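Thrombospondin related anonymous protein (Plasmodium falciparum, PDB 4F1J) probably serves in adhesion of the malaria parasite, its von Willebrand factor A domain, the part present here, binding magnesium. Local coordinates at residues L10-D15 and V119-G124; A46-A51 and A68-E73. All coordinates share one frame; numbering follows the deposited sequence.

Interaction 1 (L10-D15 and V119-G124); sequences LYLLMD and VILTDG. With MG (magnesium ion), chain C; EDO (1,2-ethanediol), chain J.
Asp15 OD2 is gripped from several directions at the end of strand 8-15. Thr122 OG1 donates to its anti lone pair at 2.7 Å, Asp123 N reaches it at 3.3 Å from well above the carboxylate plane, and a water bound to the magnesium ion donates a third bond. The hydroxyl of Thr122 stands anti to its backbone N (chi1 -168°), which turns it to the Asp15 carboxylate. OD1 of Asp15 takes a hydrogen bond from Ser17, so both oxygens are held and the group's rotation is fixed. The metal itself is bound by Asp123 OD1 at 2.1 Å, by three waters and by Ser17 and Ser19. Asp15 itself stays in the second shell, holding one of these waters and Ser17. The two carboxylates stand nearly perpendicular, 89° between planes, and the metal's positive charge probably eases their closeness. A molecule of 1,2-ethanediol, probably from the crystallisation liquor, donates to Asp15 O.

Behind the site the strands run parallel. Val119 O accepts from Leu13 N at 2.8 Å, and Leu13 O in turn accepts from Leu121 N. On one face of the sheet Leu12 CD1 packs against Leu121 CG at 3.9 Å, under helix 22-38; on the other, Leu13 CD1 meets Ile120 CG1 at 4.2 Å, beside helix 94-106. Asp15, Ser17 and Ser19 form the Asp-x-Ser-x-Ser motif at the end of one central parallel strand and Asp123 follows its neighbour, the signature of the metal-ion-dependent adhesion site (MIDAS) of a von Willebrand factor A domain.

Interaction 2 (A46-A51 and A68-E73); sequences AIHLYA and ASKNKE
Ser69 clasps the backbone of Leu49 with two hydrogen bonds, one from its side chain and one to its carbonyl. The hydroxyl OG donates to Leu49 O at 2.6 Å, and Leu49 N donates to Ser69 O at 2.9 Å, almost straight at 178° about the hydrogen. At both acceptors the donor comes in well off the C=O direction. OG lies anti to the backbone N of Ser69 (chi1 -177°), and this turns the hydroxyl to Leu49 O while the carbonyl of the same residue meets Leu49 N. The hydroxyl oxygen is also hydrogen-bonded to His65 N, which ties Ser69 back to the preceding part of the chain. His48 CA adds a longer C-H...O contact to Ser69 O.

In the Rossmann-like von Willebrand factor A fold, this joins strand 47-54 to the segment leading into helix 72-80. Asn71 sits at the N-cap of that helix, its OD1 bonded to Lys74 N.

Further out, the aliphatic part of Lys70 lies along one face of the His48 ring, the two side chains pointing the same way. CG of Lys70 stands over the ring centre at 3.8 Å from the centroid, a CH-pi contact, and CD follows across the ring to within 3.7 Å of His48 CE1. A bend at chi3 (-61°) turns the remainder of the lysine chain, whose NZ bonds to His65 O and makes a salt bridge with Glu44, whose backbone O takes a hydrogen bond from His48 NE2. Nearer the strand, Ser69 OG lies 3.5 Å from His48 CB, and Leu49 CB approaches Ser69 O at 3.7 Å.

How the interactions relate
The two contacts lie in one von Willebrand factor A domain, their centres about 16 Å apart, and share its mixed sheet. Strands 8-15 and 47-54 are neighbours there, with 115-122 next to 8-15 on the side away from 47-54. Leu10 O with Tyr50 N and Leu12 N with Tyr50 O are probable hydrogen bonds linking them directly, and the rings of Tyr11 and Tyr50 pack together. Along the chain interaction 2 falls wholly between the segments of interaction 1. Interaction 1 is near the chain's centre and reaches the magnesium site of Ser17, Ser19 and Asp123, whereas interaction 2 lies away from the metal sites, joining the sheet to the approach of helix 72-80.

Interaction 1 (L10-D15 and V119-G124)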
loop_
_atom_site.group_PDB
_atom_site.type_symbol
_atom_site.label_atom_id
_atom_site.label_comp_id
_atom_site.label_asym_id
_atom_site.label_seq_id
_atom_site.Cartn_x
_atom_site.Cartn_y
_atom_site.Cartn_z
ATOM N N LEU A 10 3.903 -4.623 7.258
ATOM C CA LEU A 10 3.364 -3.570 6.383
ATOM C C LEU A 10 3.151 -4.172 5.001
ATOM O O LEU A 10 4.087 -4.665 4.383
ATOM C CB LEU A 10 4.306 -2.356 6.331
ATOM C CG LEU A 10 3.790 -1.067 5.700
ATOM C CD1 LEU A 10 4.643 0.138 6.100
ATOM C CD2 LEU A 10 3.734 -1.209 4.146
ATOM N N TYR A 11 1.896 -4.180 4.576
ATOM C CA TYR A 11 1.459 -4.782 3.336
ATOM C C TYR A 11 1.224 -3.674 2.313
ATOM O O TYR A 11 0.166 -2.987 2.292
ATOM C CB TYR A 11 0.169 -5.611 3.497
ATOM C CG TYR A 11 0.228 -6.657 4.575
ATOM C CD1 TYR A 11 -0.006 -6.328 5.910
ATOM C CD2 TYR A 11 0.557 -7.950 4.289
ATOM C CE1 TYR A 11 0.081 -7.289 6.909
ATOM C CE2 TYR A 11 0.632 -8.914 5.270
ATOM C CZ TYR A 11 0.380 -8.585 6.583
ATOM O OH TYR A 11 0.504 -9.574 7.557
ATOM N N LEU A 12 2.222 -3.514 1.457
ATOM C CA LEU A 12 2.164 -2.545 0.360
ATOM C C LEU A 12 1.395 -3.144 -0.841
ATOM O O LEU A 12 1.821 -4.157 -1.420
ATOM C CB LEU A 12 3.590 -2.122 -0.039
ATOM C CG LEU A 12 3.679 -1.158 -1.225
ATOM C CD1 LEU A 12 2.970 0.162 -0.946
ATOM C CD2 LEU A 12 5.195 -0.956 -1.588
ATOM N N LEU A 13 0.265 -2.523 -1.218
ATOM C CA LEU A 13 -0.553 -3.004 -2.324
ATOM C C LEU A 13 -0.492 -1.929 -3.391
ATOM O O LEU A 13 -1.021 -0.825 -3.209
ATOM C CB LEU A 13 -2.026 -3.246 -1.906
ATOM C CG LEU A 13 -2.303 -3.981 -0.600
ATOM C CD1 LEU A 13 -3.768 -4.375 -0.477
ATOM C CD2 LEU A 13 -1.420 -5.177 -0.330
ATOM N N MET A 14 0.168 -2.254 -4.503
ATOM C CA MET A 14 0.499 -1.242 -5.515
ATOM C C MET A 14 -0.325 -1.473 -6.786
ATOM O O MET A 14 -0.129 -2.450 -7.485
ATOM C CB MET A 14 1.995 -1.303 -5.805
ATOM C CG MET A 14 2.462 -0.300 -6.808
ATOM S SD MET A 14 4.250 -0.418 -6.989
ATOM C CE MET A 14 4.602 1.042 -7.998
ATOM N N ASP A 15 -1.275 -0.576 -7.020
ATOM C CA ASP A 15 -2.120 -0.561 -8.209
ATOM C C ASP A 15 -1.210 -0.478 -9.435
ATOM O O ASP A 15 -0.332 0.392 -9.493
ATOM C CB ASP A 15 -3.021 0.653 -8.066
ATOM C CG ASP A 15 -3.954 0.917 -9.252
ATOM O OD1 ASP A 15 -3.651 0.580 -10.414
ATOM O OD2 ASP A 15 -4.967 1.578 -8.958
ATOM N N VAL A 119 -0.908 -0.495 3.190
ATOM C CA VAL A 119 -0.766 0.783 2.499
ATOM C C VAL A 119 -1.013 0.569 1.023
ATOM O O VAL A 119 -0.307 -0.234 0.372
ATOM C CB VAL A 119 0.602 1.400 2.694
ATOM C CG1 VAL A 119 0.680 2.703 1.919
ATOM C CG2 VAL A 119 0.843 1.657 4.190
ATOM N N ILE A 120 -2.064 1.229 0.530
ATOM C CA ILE A 120 -2.505 1.117 -0.860
ATOM C C ILE A 120 -2.012 2.354 -1.640
ATOM O O ILE A 120 -2.259 3.481 -1.227
ATOM C CB ILE A 120 -4.047 1.035 -0.945
ATOM C CG1 ILE A 120 -4.574 -0.284 -0.380
ATOM C CG2 ILE A 120 -4.484 1.204 -2.394
ATOM C CD1 ILE A 120 -6.010 -0.193 0.236
ATOM N N LEU A 121 -1.336 2.135 -2.766
ATOM C CA LEU A 121 -1.039 3.186 -3.741
ATOM C C LEU A 121 -1.983 2.969 -4.932
ATOM O O LEU A 121 -1.982 1.901 -5.530
ATOM C CB LEU A 121 0.418 3.126 -4.192
ATOM C CG LEU A 121 1.521 3.082 -3.127
ATOM C CD1 LEU A 121 2.899 3.088 -3.826
ATOM C CD2 LEU A 121 1.354 4.192 -2.119
ATOM N N THR A 122 -2.855 3.938 -5.227
ATOM C CA THR A 122 -3.854 3.699 -6.286
ATOM C C THR A 122 -4.137 4.945 -7.090
ATOM O O THR A 122 -4.083 6.036 -6.573
ATOM C CB THR A 122 -5.167 3.122 -5.690
ATOM O OG1 THR A 122 -6.036 2.629 -6.742
ATOM C CG2 THR A 122 -5.883 4.144 -4.802
ATOM N N ASP A 123 -4.489 4.757 -8.360
ATOM C CA ASP A 123 -4.905 5.883 -9.217
ATOM C C ASP A 123 -6.363 5.754 -9.678
ATOM O O ASP A 123 -6.773 6.423 -10.633
ATOM C CB ASP A 123 -3.985 5.979 -10.430
ATOM C CG ASP A 123 -4.405 5.093 -11.586
ATOM O OD1 ASP A 123 -4.968 3.973 -11.367
ATOM O OD2 ASP A 123 -4.100 5.500 -12.725
ATOM N N GLY A 124 -7.122 4.885 -9.022
ATOM C CA GLY A 124 -8.492 4.609 -9.447
ATOM C C GLY A 124 -9.410 4.180 -8.330
ATOM O O GLY A 124 -9.072 4.236 -7.143
HETATM MG MG MG C . -6.269 2.910 -12.552
HETATM C C1 EDO J . -0.906 4.104 -8.487
HETATM O O1 EDO J . -1.754 3.283 -9.297
HETATM C C2 EDO J . 0.549 3.673 -8.645
HETATM O O2 EDO J . 0.778 2.353 -8.171
HETATM O O HOH W 1 -6.865 1.991 -10.715
HETATM O O HOH W 2 -7.569 4.469 -12.628
HETATM O O HOH W 3 -7.608 1.974 -13.670
#

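Interaction 2 (A46-A51 and A68-E73)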
loop_
_atom_site.group_PDB
_atom_site.type_symbol
_atom_site.label_atom_id
_atom_site.label_comp_id
_atom_site.label_asym_id
_atom_site.label_seq_id
_atom_site.Cartn_x
_atom_site.Cartn_y
_atom_site.Cartn_z
ATOM N N ALA A 46 11.758 -4.639 13.664
ATOM C CA ALA A 46 11.006 -3.449 13.334
ATOM C C ALA A 46 10.050 -3.807 12.209
ATOM O O ALA A 46 9.235 -4.723 12.344
ATOM C CB ALA A 46 11.945 -2.306 12.955
ATOM N N ILE A 47 10.104 -3.068 11.112
ATOM C CA ILE A 47 9.153 -3.270 10.020
ATOM C C ILE A 47 9.536 -4.480 9.165
ATOM O O ILE A 47 10.707 -4.691 8.822
ATOM C CB ILE A 47 9.057 -2.008 9.090
ATOM C CG1 ILE A 47 8.831 -0.717 9.882
ATOM C CG2 ILE A 47 7.976 -2.228 8.004
ATOM C CD1 ILE A 47 7.544 -0.582 10.500
ATOM N N HIS A 48 8.534 -5.295 8.836
ATOM C CA HIS A 48 8.673 -6.331 7.841
ATOM C C HIS A 48 7.695 -5.974 6.716
ATOM O O HIS A 48 6.479 -5.874 6.950
ATOM C CB HIS A 48 8.280 -7.715 8.361
ATOM C CG HIS A 48 9.185 -8.274 9.422
ATOM N ND1 HIS A 48 9.195 -9.618 9.741
ATOM C CD2 HIS A 48 10.071 -7.685 10.263
ATOM C CE1 HIS A 48 10.066 -9.833 10.714
ATOM N NE2 HIS A 48 10.601 -8.678 11.057
ATOM N N LEU A 49 8.237 -5.838 5.506
ATOM C CA LEU A 49 7.471 -5.503 4.316
ATOM C C LEU A 49 6.957 -6.702 3.559
ATOM O O LEU A 49 7.653 -7.694 3.367
ATOM C CB LEU A 49 8.360 -4.684 3.361
ATOM C CG LEU A 49 7.721 -4.183 2.068
ATOM C CD1 LEU A 49 6.693 -3.099 2.358
ATOM C CD2 LEU A 49 8.879 -3.683 1.170
ATOM N N TYR A 50 5.713 -6.568 3.081
ATOM C CA TYR A 50 5.127 -7.433 2.059
ATOM C C TYR A 50 4.741 -6.493 0.930
ATOM O O TYR A 50 4.382 -5.345 1.166
ATOM C CB TYR A 50 3.876 -8.108 2.586
ATOM C CG TYR A 50 2.937 -8.663 1.513
ATOM C CD1 TYR A 50 1.952 -7.852 0.916
ATOM C CD2 TYR A 50 3.061 -9.984 1.084
ATOM C CE1 TYR A 50 1.080 -8.387 -0.039
ATOM C CE2 TYR A 50 2.211 -10.504 0.096
ATOM C CZ TYR A 50 1.234 -9.693 -0.453
ATOM O OH TYR A 50 0.384 -10.242 -1.420
ATOM N N ALA A 51 4.829 -6.973 -0.298
ATOM C CA ALA A 51 4.397 -6.147 -1.432
ATOM C C ALA A 51 3.713 -6.991 -2.463
ATOM O O ALA A 51 4.162 -8.089 -2.791
ATOM C CB ALA A 51 5.587 -5.371 -2.068
ATOM N N ALA A 68 14.163 -9.748 1.645
ATOM C CA ALA A 68 13.805 -8.434 1.117
ATOM C C ALA A 68 12.742 -7.729 1.984
ATOM O O ALA A 68 12.667 -6.521 2.046
ATOM C CB ALA A 68 13.317 -8.571 -0.295
ATOM N N SER A 69 11.942 -8.515 2.686
ATOM C CA SER A 69 10.995 -7.990 3.652
ATOM C C SER A 69 11.639 -7.190 4.778
ATOM O O SER A 69 11.055 -6.236 5.298
ATOM C CB SER A 69 10.214 -9.181 4.224
ATOM O OG SER A 69 9.202 -8.798 5.144
ATOM N N LYS A 70 12.870 -7.578 5.138
ATOM C CA LYS A 70 13.585 -7.059 6.298
ATOM C C LYS A 70 14.858 -6.247 5.933
ATOM O O LYS A 70 15.599 -5.809 6.813
ATOM C CB LYS A 70 13.946 -8.256 7.183
ATOM C CG LYS A 70 12.718 -8.927 7.820
ATOM C CD LYS A 70 13.057 -10.226 8.556
ATOM C CE LYS A 70 13.645 -11.272 7.668
ATOM N NZ LYS A 70 13.578 -12.618 8.292
ATOM N N ASN A 71 15.078 -6.013 4.637
ATOM C CA ASN A 71 16.277 -5.332 4.148
ATOM C C ASN A 71 15.931 -4.359 3.036
ATOM O O ASN A 71 15.471 -4.765 1.967
ATOM C CB ASN A 71 17.303 -6.354 3.664
ATOM C CG ASN A 71 18.596 -5.708 3.218
ATOM O OD1 ASN A 71 18.699 -5.224 2.109
ATOM N ND2 ASN A 71 19.585 -5.664 4.113
ATOM N N LYS A 72 16.176 -3.078 3.301
ATOM C CA LYS A 72 15.780 -2.022 2.380
ATOM C C LYS A 72 16.442 -2.147 1.024
ATOM O O LYS A 72 15.792 -2.023 0.021
ATOM C CB LYS A 72 16.066 -0.649 2.982
ATOM C CG LYS A 72 15.208 -0.351 4.207
ATOM C CD LYS A 72 15.637 0.930 4.908
ATOM C CE LYS A 72 15.036 2.151 4.243
ATOM N NZ LYS A 72 15.155 3.344 5.099
ATOM N N GLU A 73 17.751 -2.401 0.994
ATOM C CA GLU A 73 18.444 -2.555 -0.297
ATOM C C GLU A 73 17.887 -3.691 -1.154
ATOM O O GLU A 73 17.705 -3.529 -2.356
ATOM C CB GLU A 73 19.943 -2.750 -0.072
ATOM C CG GLU A 73 20.619 -1.495 0.503
#